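Local coordinates for protein TetR family transcriptional regulator (Chloroflexus aurantiacus, PDB 3NRG) that probably binds DNA at regulatory sites as a TetR-type transcription factor, pairing a predicted helix-turn-helix with an all-helical C-terminal domain, at residues Leu94-Phe103 against Phe168-Ile176; Ala112-Val120 against Met127-Phe135. All coordinates share one frame; numbering follows the deposited sequence. Where two conformers were deposited one is given.

Interaction 1. Residues Leu94-Phe103 against Phe168-Ile176; sequences LLDVGIQFQF and FTELGNHLI
L95 lies over the ring of F168 where two helices of the TetR-type C-terminal domain cross, the segments 94-103 and 168-176 inclined at -55° with their axes 9.4 Å apart at closest approach. The contact is a CH-pi one: CD1 of L95 sits 3.7 Å from the centroid of the F168 ring, almost on the ring normal. With CG of L95 anti to the backbone N (chi1 -171°), its two methyls divide the work, CD1 going to the ring and CD2 to CD2 of L171, 3.7 Å away. L94 meets the same ring at CE2, its side chain roughly perpendicular to that of F168. An alanine in place of F168 would probably leave CD1 of L95 without its aromatic face and open a gap beside L94. One turn on, I99 points at the other helix, and its CD1 touches both CD2 of L171 and CD1 of L175. G172 is the close point of the crossing, its CA 5.3 Å from CA of I99; with no side chain there, OE1 of Q102 comes to 3.4 Å from CA of G172. F103 and I176 run alongside each other, pointing opposite ways, with CE1 of F103 3.6 Å from CG1 of I176. Helix 196-214 packs on L95, I99, F103 and L175. On the polar flank the extended Q102 brings its amide across that of N173, the planes 61° apart. A water there donates to OE1 of Q102 and to O of T169, and accepts from N of N173 at 3.0 Å.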
ATOM      1  N   LEU A  94      -2.122  -7.037 -11.741  1.00 25.56           N
ATOM      2  CA  LEU A  94      -1.628  -6.861 -10.372  1.00 24.60           C
ATOM      3  C   LEU A  94      -1.112  -5.429 -10.127  1.00 28.21           C
ATOM      4  O   LEU A  94      -1.283  -4.888  -9.028  1.00 27.27           O
ATOM      5  CB  LEU A  94      -0.530  -7.893 -10.068  1.00 24.66           C
ATOM      6  CG  LEU A  94      -0.084  -8.012  -8.602  1.00 28.81           C
ATOM      7  CD1 LEU A  94      -1.220  -8.583  -7.713  1.00 29.05           C
ATOM      8  CD2 LEU A  94       1.175  -8.865  -8.490  1.00 31.81           C
ATOM      9  N   LEU A  95      -0.490  -4.819 -11.150  1.00 25.11           N
ATOM     10  CA  LEU A  95      -0.002  -3.439 -11.076  1.00 24.84           C
ATOM     11  C   LEU A  95      -1.189  -2.473 -10.990  1.00 30.01           C
ATOM     12  O   LEU A  95      -1.172  -1.549 -10.177  1.00 30.30           O
ATOM     13  CB  LEU A  95       0.875  -3.125 -12.310  1.00 24.64           C
ATOM     14  CG  LEU A  95       1.641  -1.795 -12.315  1.00 28.72           C
ATOM     15  CD1 LEU A  95       2.446  -1.606 -11.035  1.00 28.54           C
ATOM     16  CD2 LEU A  95       2.557  -1.716 -13.519  1.00 28.76           C
ATOM     17  N   ASP A  96      -2.250  -2.743 -11.781  1.00 27.11           N
ATOM     18  CA  ASP A  96      -3.483  -1.958 -11.799  1.00 27.85           C
ATOM     19  C   ASP A  96      -4.202  -2.022 -10.437  1.00 31.85           C
ATOM     20  O   ASP A  96      -4.631  -0.989  -9.924  1.00 31.34           O
ATOM     21  CB  ASP A  96      -4.410  -2.466 -12.911  1.00 31.31           C
ATOM     22  CG  ASP A  96      -5.047  -1.369 -13.731  1.00 50.19           C
ATOM     23  OD1 ASP A  96      -5.841  -0.577 -13.157  1.00 51.90           O
ATOM     24  OD2 ASP A  96      -4.820  -1.341 -14.962  1.00 59.68           O
ATOM     25  N   VAL A  97      -4.307  -3.236  -9.847  1.00 28.53           N
ATOM     26  CA  VAL A  97      -4.934  -3.447  -8.535  1.00 28.78           C
ATOM     27  C   VAL A  97      -4.199  -2.650  -7.434  1.00 31.03           C
ATOM     28  O   VAL A  97      -4.836  -1.919  -6.670  1.00 30.47           O
ATOM     29  CB  VAL A  97      -5.035  -4.962  -8.188  1.00 33.68           C
ATOM     30  CG1 VAL A  97      -5.365  -5.172  -6.712  1.00 33.54           C
ATOM     31  CG2 VAL A  97      -6.065  -5.655  -9.073  1.00 34.47           C
ATOM     32  N   GLY A  98      -2.870  -2.784  -7.391  1.00 26.25           N
ATOM     33  CA  GLY A  98      -2.028  -2.085  -6.425  1.00 25.24           C
ATOM     34  C   GLY A  98      -2.201  -0.581  -6.471  1.00 28.25           C
ATOM     35  O   GLY A  98      -2.294   0.070  -5.429  1.00 28.30           O
ATOM     36  N   ILE A  99      -2.292  -0.028  -7.689  1.00 24.11           N
ATOM     37  CA  ILE A  99      -2.494   1.401  -7.923  1.00 23.43           C
ATOM     38  C   ILE A  99      -3.934   1.831  -7.523  1.00 27.58           C
ATOM     39  O   ILE A  99      -4.109   2.888  -6.907  1.00 26.30           O
ATOM     40  CB  ILE A  99      -2.129   1.747  -9.404  1.00 26.17           C
ATOM     41  CG1 ILE A  99      -0.583   1.638  -9.624  1.00 26.12           C
ATOM     42  CG2 ILE A  99      -2.643   3.131  -9.803  1.00 26.04           C
ATOM     43  CD1 ILE A  99      -0.126   1.451 -11.104  1.00 26.10           C
ATOM     44  N   GLN A 100      -4.947   0.982  -7.823  1.00 25.28           N
ATOM     45  CA  GLN A 100      -6.343   1.281  -7.475  1.00 25.97           C
ATOM     46  C   GLN A 100      -6.560   1.279  -5.960  1.00 30.89           C
ATOM     47  O   GLN A 100      -7.289   2.131  -5.449  1.00 30.81           O
ATOM     48  CB  GLN A 100      -7.317   0.312  -8.169  1.00 27.93           C
ATOM     49  CG  GLN A 100      -7.480   0.550  -9.677  1.00 44.78           C
ATOM     50  CD  GLN A 100      -8.042   1.915 -10.002  1.00 72.94           C
ATOM     51  OE1 GLN A 100      -7.309   2.840 -10.373  1.00 67.85           O
ATOM     52  NE2 GLN A 100      -9.360   2.064  -9.887  1.00 71.26           N
ATOM     53  N   PHE A 101      -5.893   0.351  -5.235  1.00 27.72           N
ATOM     54  CA  PHE A 101      -5.980   0.286  -3.773  1.00 27.79           C
ATOM     55  C   PHE A 101      -5.374   1.545  -3.131  1.00 31.94           C
ATOM     56  O   PHE A 101      -5.894   2.040  -2.129  1.00 32.32           O
ATOM     57  CB  PHE A 101      -5.292  -0.989  -3.226  1.00 29.34           C
ATOM     58  CG  PHE A 101      -5.285  -1.047  -1.715  1.00 30.86           C
ATOM     59  CD1 PHE A 101      -6.454  -1.320  -1.009  1.00 34.54           C
ATOM     60  CD2 PHE A 101      -4.141  -0.723  -0.995  1.00 32.17           C
ATOM     61  CE1 PHE A 101      -6.474  -1.266   0.388  1.00 35.72           C
ATOM     62  CE2 PHE A 101      -4.160  -0.690   0.402  1.00 35.08           C
ATOM     63  CZ  PHE A 101      -5.324  -0.968   1.085  1.00 33.66           C
ATOM     64  N   GLN A 102      -4.265   2.046  -3.707  1.00 28.10           N
ATOM     65  CA  GLN A 102      -3.590   3.251  -3.247  1.00 27.86           C
ATOM     66  C   GLN A 102      -4.497   4.493  -3.424  1.00 33.24           C
ATOM     67  O   GLN A 102      -4.599   5.309  -2.516  1.00 32.98           O
ATOM     68  CB  GLN A 102      -2.265   3.438  -4.008  1.00 28.51           C
ATOM     69  CG  GLN A 102      -1.389   4.557  -3.441  1.00 39.70           C
ATOM     70  CD  GLN A 102      -0.252   4.942  -4.353  1.00 46.19           C
ATOM     71  OE1 GLN A 102       0.356   4.102  -5.035  1.00 37.39           O
ATOM     72  NE2 GLN A 102       0.101   6.222  -4.333  1.00 34.22           N
ATOM     73  N   PHE A 103      -5.163   4.610  -4.589  1.00 30.59           N
ATOM     74  CA  PHE A 103      -6.038   5.745  -4.904  1.00 30.73           C
ATOM     75  C   PHE A 103      -7.329   5.769  -4.050  1.00 34.80           C
ATOM     76  O   PHE A 103      -7.851   6.859  -3.772  1.00 35.50           O
ATOM     77  CB  PHE A 103      -6.379   5.763  -6.406  1.00 32.78           C
ATOM     78  CG  PHE A 103      -5.224   6.043  -7.359  1.00 33.93           C
ATOM     79  CD1 PHE A 103      -3.954   6.360  -6.872  1.00 36.27           C
ATOM     80  CD2 PHE A 103      -5.421   6.043  -8.736  1.00 36.09           C
ATOM     81  CE1 PHE A 103      -2.899   6.629  -7.750  1.00 36.61           C
ATOM     82  CE2 PHE A 103      -4.367   6.331  -9.611  1.00 38.40           C
ATOM     83  CZ  PHE A 103      -3.115   6.625  -9.113  1.00 36.10           C
ATOM     84  N   PHE A 168       6.684  -1.579  -9.058  1.00 26.19           N
ATOM     85  CA  PHE A 168       5.363  -1.735  -8.425  1.00 25.99           C
ATOM     86  C   PHE A 168       5.195  -0.842  -7.175  1.00 29.37           C
ATOM     87  O   PHE A 168       4.100  -0.346  -6.911  1.00 29.39           O
ATOM     88  CB  PHE A 168       5.108  -3.215  -8.070  1.00 27.77           C
ATOM     89  CG  PHE A 168       4.543  -4.049  -9.195  1.00 29.51           C
ATOM     90  CD1 PHE A 168       5.287  -4.296 -10.342  1.00 32.80           C
ATOM     91  CD2 PHE A 168       3.292  -4.645  -9.080  1.00 32.18           C
ATOM     92  CE1 PHE A 168       4.768  -5.076 -11.380  1.00 34.15           C
ATOM     93  CE2 PHE A 168       2.781  -5.443 -10.109  1.00 35.45           C
ATOM     94  CZ  PHE A 168       3.515  -5.641 -11.259  1.00 33.65           C
ATOM     95  N   THR A 169       6.272  -0.654  -6.416  1.00 25.27           N
ATOM     96  CA  THR A 169       6.261   0.151  -5.199  1.00 25.12           C
ATOM     97  C   THR A 169       6.136   1.652  -5.501  1.00 28.75           C
ATOM     98  O   THR A 169       5.471   2.371  -4.750  1.00 28.44           O
ATOM     99  CB  THR A 169       7.522  -0.167  -4.367  1.00 29.55           C
ATOM    100  OG1 THR A 169       7.478  -1.537  -3.977  1.00 31.86           O
ATOM    101  CG2 THR A 169       7.657   0.710  -3.140  1.00 26.17           C
ATOM    102  N   GLU A 170       6.778   2.124  -6.591  1.00 24.04           N
ATOM    103  CA  GLU A 170       6.874   3.552  -6.873  1.00 23.78           C
ATOM    104  C   GLU A 170       5.963   4.099  -7.976  1.00 28.28           C
ATOM    105  O   GLU A 170       5.815   5.323  -8.067  1.00 29.90           O
ATOM    106  CB  GLU A 170       8.335   3.945  -7.144  1.00 25.50           C
ATOM    107  CG  GLU A 170       9.290   3.625  -6.003  1.00 36.23           C
ATOM    108  CD  GLU A 170       9.159   4.481  -4.756  1.00 55.14           C
ATOM    109  OE1 GLU A 170       8.502   5.546  -4.816  1.00 43.79           O
ATOM    110  OE2 GLU A 170       9.757   4.103  -3.724  1.00 54.63           O
ATOM    111  N   LEU A 171       5.384   3.228  -8.841  1.00 22.96           N
ATOM    112  CA  LEU A 171       4.574   3.720  -9.965  1.00 21.94           C
ATOM    113  C   LEU A 171       3.404   4.630  -9.573  1.00 27.68           C
ATOM    114  O   LEU A 171       3.261   5.701 -10.149  1.00 28.40           O
ATOM    115  CB  LEU A 171       4.125   2.596 -10.916  1.00 20.97           C
ATOM    116  CG  LEU A 171       3.487   3.072 -12.252  1.00 24.48           C
ATOM    117  CD1 LEU A 171       4.415   4.055 -13.004  1.00 24.58           C
ATOM    118  CD2 LEU A 171       3.116   1.900 -13.134  1.00 23.76           C
ATOM    119  N   GLY A 172       2.616   4.213  -8.581  1.00 24.81           N
ATOM    120  CA  GLY A 172       1.464   4.974  -8.100  1.00 24.97           C
ATOM    121  C   GLY A 172       1.798   6.401  -7.727  1.00 29.49           C
ATOM    122  O   GLY A 172       1.130   7.335  -8.180  1.00 30.36           O
ATOM    123  N   ASN A 173       2.874   6.584  -6.943  1.00 25.64           N
ATOM    124  CA  ASN A 173       3.343   7.907  -6.530  1.00 26.13           C
ATOM    125  C   ASN A 173       3.758   8.747  -7.728  1.00 30.89           C
ATOM    126  O   ASN A 173       3.487   9.951  -7.759  1.00 32.02           O
ATOM    127  CB  ASN A 173       4.505   7.784  -5.534  1.00 27.37           C
ATOM    128  CG  ASN A 173       4.135   7.097  -4.237  1.00 53.72           C
ATOM    129  OD1 ASN A 173       3.037   7.285  -3.685  1.00 46.63           O
ATOM    130  ND2 ASN A 173       5.066   6.322  -3.695  1.00 47.42           N
ATOM    131  N   HIS A 174       4.392   8.110  -8.732  1.00 26.70           N
ATOM    132  CA  HIS A 174       4.826   8.804  -9.941  1.00 26.35           C
ATOM    133  C   HIS A 174       3.643   9.254 -10.798  1.00 28.57           C
ATOM    134  O   HIS A 174       3.665  10.365 -11.333  1.00 28.51           O
ATOM    135  CB  HIS A 174       5.792   7.938 -10.755  1.00 26.76           C
ATOM    136  CG  HIS A 174       6.383   8.663 -11.921  1.00 30.72           C
ATOM    137  ND1 HIS A 174       7.232   9.746 -11.743  1.00 33.26           N
ATOM    138  CD2 HIS A 174       6.201   8.463 -13.244  1.00 32.48           C
ATOM    139  CE1 HIS A 174       7.548  10.156 -12.958  1.00 33.19           C
ATOM    140  NE2 HIS A 174       6.962   9.408 -13.894  1.00 33.17           N
ATOM    141  N   LEU A 175       2.609   8.396 -10.923  1.00 23.77           N
ATOM    142  CA  LEU A 175       1.388   8.714 -11.677  1.00 23.84           C
ATOM    143  C   LEU A 175       0.726   9.966 -11.113  1.00 28.50           C
ATOM    144  O   LEU A 175       0.401  10.880 -11.873  1.00 28.44           O
ATOM    145  CB  LEU A 175       0.397   7.529 -11.644  1.00 23.09           C
ATOM    146  CG  LEU A 175       0.867   6.235 -12.302  1.00 26.50           C
ATOM    147  CD1 LEU A 175      -0.110   5.135 -12.062  1.00 26.06           C
ATOM    148  CD2 LEU A 175       1.101   6.424 -13.787  1.00 29.53           C
ATOM    149  N   ILE A 176       0.582  10.030  -9.764  1.00 26.13           N
ATOM    150  CA  ILE A 176       0.012  11.181  -9.051  1.00 27.35           C
ATOM    151  C   ILE A 176       0.853  12.430  -9.318  1.00 31.98           C
ATOM    152  O   ILE A 176       0.316  13.461  -9.720  1.00 33.34           O
ATOM    153  CB  ILE A 176      -0.105  10.879  -7.522  1.00 30.44           C
ATOM    154  CG1 ILE A 176      -1.143   9.771  -7.254  1.00 31.06           C
ATOM    155  CG2 ILE A 176      -0.445  12.146  -6.735  1.00 31.52           C
ATOM    156  CD1 ILE A 176      -1.050   9.136  -5.853  1.00 42.40           C
TER
HETATM  157  O   HOH W   1       3.512   4.094  -5.326  1.00 35.53           O

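Interaction 2. Residues Ala112-Val120 against Met127-Phe135; sequences AYKALYDDV and MQVIRHGSF
R131 reaches out from helix 124-147 and grips the carbonyl of A115 side-on, tying that helix to segment 112-120 in the all-helical C-terminal domain of a TetR-type regulator. Both NE and NH2 donate to O of A115, at 2.8 and 2.9 Å respectively, and the oxygen lies nearly in the guanidinium plane. The NE bond comes in the carbonyl plane on a lone pair, whereas NH2 approaches tilted 35° from that plane. An extended chain from CG to NE carries the guanidinium this far, and two bonds to one oxygen should hold its rotation. Its flat group is also sandwiched: O of L116 stands 3.2 Å above one face, and the selenium of M127, a selenomethionine, 3.5 Å above the opposite one, each offset toward the rim.

Around this grip the contacts are mostly those of apolar groups, some against backbone oxygens. I130 points at the facing segment and sets CG2 against CB of A115, 3.8 Å away, while L116 lays CD2 near O of I130. M127, bent at chi2 and chi3, turns its CE back to V120, where it meets CG2 and O. Farther out, Y61 of helix 57-78 packs on A115 and V120, and I69 of the same helix packs on I130. Within 112-120, O of K114 accepts from N of both Y117 and D118. The edge of the Y117 ring meets a face of the Y113 ring, and the Y117 hydroxyl bonds E170 of helix 157-179. CE2 of Y117 stands 3.6 Å above the Y113 ring, offset toward the rim.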
ATOM      1  N   ALA A 112       1.723   2.387   5.081  1.00 34.83           N
ATOM      2  CA  ALA A 112       2.395   1.142   4.690  1.00 34.99           C
ATOM      3  C   ALA A 112       3.663   1.429   3.862  1.00 39.78           C
ATOM      4  O   ALA A 112       4.654   0.704   3.982  1.00 40.00           O
ATOM      5  CB  ALA A 112       1.439   0.259   3.902  1.00 35.28           C
ATOM      6  N   TYR A 113       3.627   2.502   3.035  1.00 36.02           N
ATOM      7  CA  TYR A 113       4.759   2.917   2.205  1.00 35.56           C
ATOM      8  C   TYR A 113       5.911   3.441   3.065  1.00 40.94           C
ATOM      9  O   TYR A 113       7.071   3.109   2.793  1.00 40.75           O
ATOM     10  CB  TYR A 113       4.316   3.980   1.182  1.00 36.30           C
ATOM     11  CG  TYR A 113       5.440   4.513   0.313  1.00 37.58           C
ATOM     12  CD1 TYR A 113       5.903   3.791  -0.783  1.00 39.21           C
ATOM     13  CD2 TYR A 113       5.979   5.779   0.533  1.00 38.60           C
ATOM     14  CE1 TYR A 113       6.928   4.283  -1.594  1.00 40.42           C
ATOM     15  CE2 TYR A 113       6.998   6.285  -0.275  1.00 39.85           C
ATOM     16  CZ  TYR A 113       7.467   5.535  -1.340  1.00 47.48           C
ATOM     17  OH  TYR A 113       8.465   6.033  -2.139  1.00 48.26           O
ATOM     18  N   LYS A 114       5.594   4.269   4.105  1.00 38.26           N
ATOM     19  CA  LYS A 114       6.615   4.828   4.994  0.50 38.86           C
ATOM     20  C   LYS A 114       7.310   3.732   5.816  1.00 43.99           C
ATOM     21  O   LYS A 114       8.488   3.863   6.130  1.00 44.86           O
ATOM     22  CB  LYS A 114       6.015   5.902   5.918  0.50 41.50           C
ATOM     23  CG  LYS A 114       5.834   7.264   5.254  0.50 49.81           C
ATOM     24  CD  LYS A 114       5.466   8.334   6.283  0.50 58.44           C
ATOM     25  CE  LYS A 114       5.519   9.724   5.703  0.50 66.15           C
ATOM     26  NZ  LYS A 114       5.316  10.758   6.740  0.50 73.41           N
ATOM     27  N   ALA A 115       6.583   2.626   6.128  1.00 40.59           N
ATOM     28  CA  ALA A 115       7.124   1.495   6.900  1.00 41.01           C
ATOM     29  C   ALA A 115       8.315   0.820   6.189  1.00 46.17           C
ATOM     30  O   ALA A 115       9.133   0.171   6.844  1.00 46.16           O
ATOM     31  CB  ALA A 115       6.026   0.473   7.167  1.00 41.56           C
ATOM     32  N   LEU A 116       8.408   0.982   4.847  1.00 43.39           N
ATOM     33  CA  LEU A 116       9.505   0.432   4.043  1.00 43.94           C
ATOM     34  C   LEU A 116      10.839   1.145   4.316  1.00 52.44           C
ATOM     35  O   LEU A 116      11.900   0.554   4.103  1.00 53.24           O
ATOM     36  CB  LEU A 116       9.182   0.548   2.544  1.00 42.70           C
ATOM     37  CG  LEU A 116       8.043  -0.308   2.011  1.00 45.89           C
ATOM     38  CD1 LEU A 116       7.590   0.193   0.666  1.00 45.01           C
ATOM     39  CD2 LEU A 116       8.439  -1.772   1.933  1.00 46.49           C
ATOM     40  N   TYR A 117      10.787   2.429   4.731  1.00 51.28           N
ATOM     41  CA  TYR A 117      11.988   3.249   4.899  1.00 53.30           C
ATOM     42  C   TYR A 117      12.206   3.734   6.336  1.00 60.89           C
ATOM     43  O   TYR A 117      13.342   3.734   6.816  1.00 62.12           O
ATOM     44  CB  TYR A 117      11.961   4.451   3.922  1.00 54.50           C
ATOM     45  CG  TYR A 117      11.604   4.072   2.496  1.00 55.35           C
ATOM     46  CD1 TYR A 117      12.547   3.499   1.647  1.00 57.00           C
ATOM     47  CD2 TYR A 117      10.319   4.275   2.000  1.00 55.38           C
ATOM     48  CE1 TYR A 117      12.215   3.116   0.349  1.00 56.04           C
ATOM     49  CE2 TYR A 117       9.977   3.902   0.701  1.00 55.62           C
ATOM     50  CZ  TYR A 117      10.931   3.327  -0.124  1.00 62.60           C
ATOM     51  OH  TYR A 117      10.601   2.967  -1.405  1.00 64.15           O
ATOM     52  N   ASP A 118      11.134   4.184   7.003  1.00 58.68           N
ATOM     53  CA  ASP A 118      11.217   4.758   8.345  1.00 60.37           C
ATOM     54  C   ASP A 118      11.448   3.721   9.454  1.00 64.59           C
ATOM     55  O   ASP A 118      11.022   2.570   9.327  1.00 62.61           O
ATOM     56  CB  ASP A 118       9.970   5.617   8.645  1.00 62.79           C
ATOM     57  CG  ASP A 118       9.812   6.841   7.740  1.00 78.05           C
ATOM     58  OD1 ASP A 118      10.705   7.072   6.881  1.00 78.51           O
ATOM     59  OD2 ASP A 118       8.799   7.564   7.888  1.00 87.13           O
ATOM     60  N   ASP A 119      12.119   4.146  10.555  1.00 63.37           N
ATOM     61  CA  ASP A 119      12.370   3.286  11.718  1.00 64.34           C
ATOM     62  C   ASP A 119      11.085   3.175  12.532  1.00 67.06           C
ATOM     63  O   ASP A 119      10.828   4.000  13.416  1.00 67.26           O
ATOM     64  CB  ASP A 119      13.535   3.842  12.580  1.00 68.23           C
ATOM     65  CG  ASP A 119      14.015   2.908  13.697  1.00 83.25           C
ATOM     66  OD1 ASP A 119      13.152   2.321  14.399  1.00 83.70           O
ATOM     67  OD2 ASP A 119      15.243   2.842  13.929  1.00 92.11           O
ATOM     68  N   VAL A 120      10.255   2.183  12.198  1.00 62.10           N
ATOM     69  CA  VAL A 120       8.969   1.974  12.859  1.00 61.25           C
ATOM     70  C   VAL A 120       8.986   0.718  13.749  1.00 64.83           C
ATOM     71  O   VAL A 120       9.682  -0.249  13.433  1.00 63.97           O
ATOM     72  CB  VAL A 120       7.784   1.978  11.852  1.00 63.76           C
ATOM     73  CG1 VAL A 120       7.581   3.368  11.250  1.00 63.01           C
ATOM     74  CG2 VAL A 120       7.977   0.929  10.756  1.00 62.92           C
HETATM   75  N   MSE A 127       7.210  -6.999  10.023  1.00 54.01           N
HETATM   76  CA  MSE A 127       8.258  -6.273   9.304  1.00 52.61           C
HETATM   77  C   MSE A 127       8.699  -7.050   8.052  1.00 54.30           C
HETATM   78  O   MSE A 127       8.856  -6.452   6.987  1.00 52.73           O
HETATM   79  CB  MSE A 127       9.460  -6.001  10.229  1.00 56.06           C
HETATM   80  CG  MSE A 127      10.495  -5.058   9.618  1.00 63.19           C
HETATM   81 SE   MSE A 127       9.808  -3.250   9.360  0.75 70.51          SE
HETATM   82  CE  MSE A 127       9.996  -2.627  11.179  1.00 68.71           C
ATOM     83  N   GLN A 128       8.849  -8.388   8.180  1.00 51.00           N
ATOM     84  CA  GLN A 128       9.250  -9.280   7.084  1.00 50.56           C
ATOM     85  C   GLN A 128       8.272  -9.204   5.903  1.00 52.34           C
ATOM     86  O   GLN A 128       8.704  -9.064   4.763  1.00 51.04           O
ATOM     87  CB  GLN A 128       9.369 -10.733   7.595  1.00 53.26           C
ATOM     88  CG  GLN A 128       9.842 -11.748   6.539  1.00 62.44           C
ATOM     89  CD  GLN A 128      11.296 -11.573   6.163  1.00 78.74           C
ATOM     90  OE1 GLN A 128      12.126 -11.096   6.954  1.00 72.80           O
ATOM     91  NE2 GLN A 128      11.641 -12.000   4.958  1.00 70.60           N
ATOM     92  N   VAL A 129       6.955  -9.293   6.185  1.00 48.11           N
ATOM     93  CA  VAL A 129       5.888  -9.243   5.174  1.00 46.54           C
ATOM     94  C   VAL A 129       5.847  -7.867   4.472  1.00 46.62           C
ATOM     95  O   VAL A 129       5.722  -7.811   3.248  1.00 45.71           O
ATOM     96  CB  VAL A 129       4.510  -9.630   5.797  1.00 51.31           C
ATOM     97  CG1 VAL A 129       3.360  -9.381   4.820  1.00 50.42           C
ATOM     98  CG2 VAL A 129       4.512 -11.081   6.273  1.00 52.47           C
ATOM     99  N   ILE A 130       5.987  -6.769   5.251  1.00 40.81           N
ATOM    100  CA  ILE A 130       5.963  -5.401   4.715  1.00 38.73           C
ATOM    101  C   ILE A 130       7.150  -5.130   3.771  1.00 41.53           C
ATOM    102  O   ILE A 130       6.947  -4.656   2.654  1.00 40.90           O
ATOM    103  CB  ILE A 130       5.874  -4.346   5.875  1.00 41.59           C
ATOM    104  CG1 ILE A 130       4.518  -4.448   6.659  1.00 42.20           C
ATOM    105  CG2 ILE A 130       6.157  -2.904   5.383  1.00 41.02           C
ATOM    106  CD1 ILE A 130       3.186  -3.931   5.894  1.00 49.78           C
ATOM    107  N   ARG A 131       8.373  -5.461   4.208  1.00 37.97           N
ATOM    108  CA  ARG A 131       9.596  -5.135   3.468  1.00 37.24           C
ATOM    109  C   ARG A 131      10.117  -6.219   2.496  1.00 39.96           C
ATOM    110  O   ARG A 131      10.915  -5.894   1.613  1.00 39.28           O
ATOM    111  CB  ARG A 131      10.714  -4.687   4.434  1.00 38.08           C
ATOM    112  CG  ARG A 131      10.406  -3.377   5.146  1.00 45.26           C
ATOM    113  CD  ARG A 131      11.567  -2.898   5.986  1.00 52.76           C
ATOM    114  NE  ARG A 131      11.276  -1.605   6.608  1.00 60.20           N
ATOM    115  CZ  ARG A 131      12.110  -0.966   7.418  1.00 75.11           C
ATOM    116  NH1 ARG A 131      13.292  -1.491   7.716  1.00 67.16           N
ATOM    117  NH2 ARG A 131      11.769   0.203   7.943  1.00 59.00           N
ATOM    118  N   HIS A 132       9.701  -7.498   2.669  1.00 36.08           N
ATOM    119  CA  HIS A 132      10.217  -8.594   1.821  1.00 36.11           C
ATOM    120  C   HIS A 132       9.129  -9.495   1.189  1.00 39.85           C
ATOM    121  O   HIS A 132       9.458 -10.400   0.416  1.00 38.93           O
ATOM    122  CB  HIS A 132      11.245  -9.444   2.596  1.00 37.97           C
ATOM    123  CG  HIS A 132      12.436  -8.665   3.054  1.00 41.84           C
ATOM    124  ND1 HIS A 132      12.541  -8.206   4.357  1.00 44.32           N
ATOM    125  CD2 HIS A 132      13.510  -8.241   2.354  1.00 43.44           C
ATOM    126  CE1 HIS A 132      13.685  -7.548   4.413  1.00 43.93           C
ATOM    127  NE2 HIS A 132      14.299  -7.534   3.229  1.00 43.93           N
ATOM    128  N   GLY A 133       7.859  -9.232   1.515  1.00 36.23           N
ATOM    129  CA  GLY A 133       6.727 -10.024   1.037  1.00 35.57           C
ATOM    130  C   GLY A 133       6.530  -9.991  -0.463  1.00 37.42           C
ATOM    131  O   GLY A 133       6.498 -11.047  -1.103  1.00 37.62           O
ATOM    132  N   SER A 134       6.383  -8.773  -1.041  1.00 31.19           N
ATOM    133  CA  SER A 134       6.167  -8.600  -2.486  1.00 29.52           C
ATOM    134  C   SER A 134       7.364  -9.077  -3.336  1.00 30.64           C
ATOM    135  O   SER A 134       7.159  -9.760  -4.339  1.00 30.30           O
ATOM    136  CB  SER A 134       5.794  -7.155  -2.817  1.00 32.47           C
ATOM    137  OG  SER A 134       6.683  -6.229  -2.216  1.00 43.30           O
ATOM    138  N   PHE A 135       8.606  -8.775  -2.895  1.00 25.31           N
ATOM    139  CA  PHE A 135       9.832  -9.220  -3.578  1.00 24.40           C
ATOM    140  C   PHE A 135       9.864 -10.754  -3.704  1.00 28.80           C
ATOM    141  O   PHE A 135      10.178 -11.278  -4.779  1.00 28.64           O
ATOM    142  CB  PHE A 135      11.092  -8.716  -2.830  1.00 26.08           C
ATOM    143  CG  PHE A 135      12.405  -9.227  -3.395  1.00 27.50           C
ATOM    144  CD1 PHE A 135      12.947 -10.434  -2.961  1.00 30.91           C
ATOM    145  CD2 PHE A 135      13.101  -8.496  -4.349  1.00 28.41           C
ATOM    146  CE1 PHE A 135      14.142 -10.917  -3.503  1.00 31.90           C
ATOM    147  CE2 PHE A 135      14.304  -8.974  -4.878  1.00 31.55           C
ATOM    148  CZ  PHE A 135      14.811 -10.185  -4.455  1.00 30.48           C
TER

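Both interactions belong to the C-terminal domain, their centres about 16 Å apart. Interaction 2 is nested along the chain inside the loop closed by interaction 1: helix 87-104 leads straight to helix 106-114, and helix 124-147 is followed by helix 157-179, which returns to helix 87-104. One is thus a crossing of sequence-distant helices, the other a local closure between successive ones. They also touch directly, OE1 of E170 lying 2.7 Å from OH of Y113, while CG2 of T169 packs on CD1 of L116. Helix 57-78 touches V97, Q100 and F101, which take no part in interaction 1, and packs on both segments of interaction 2.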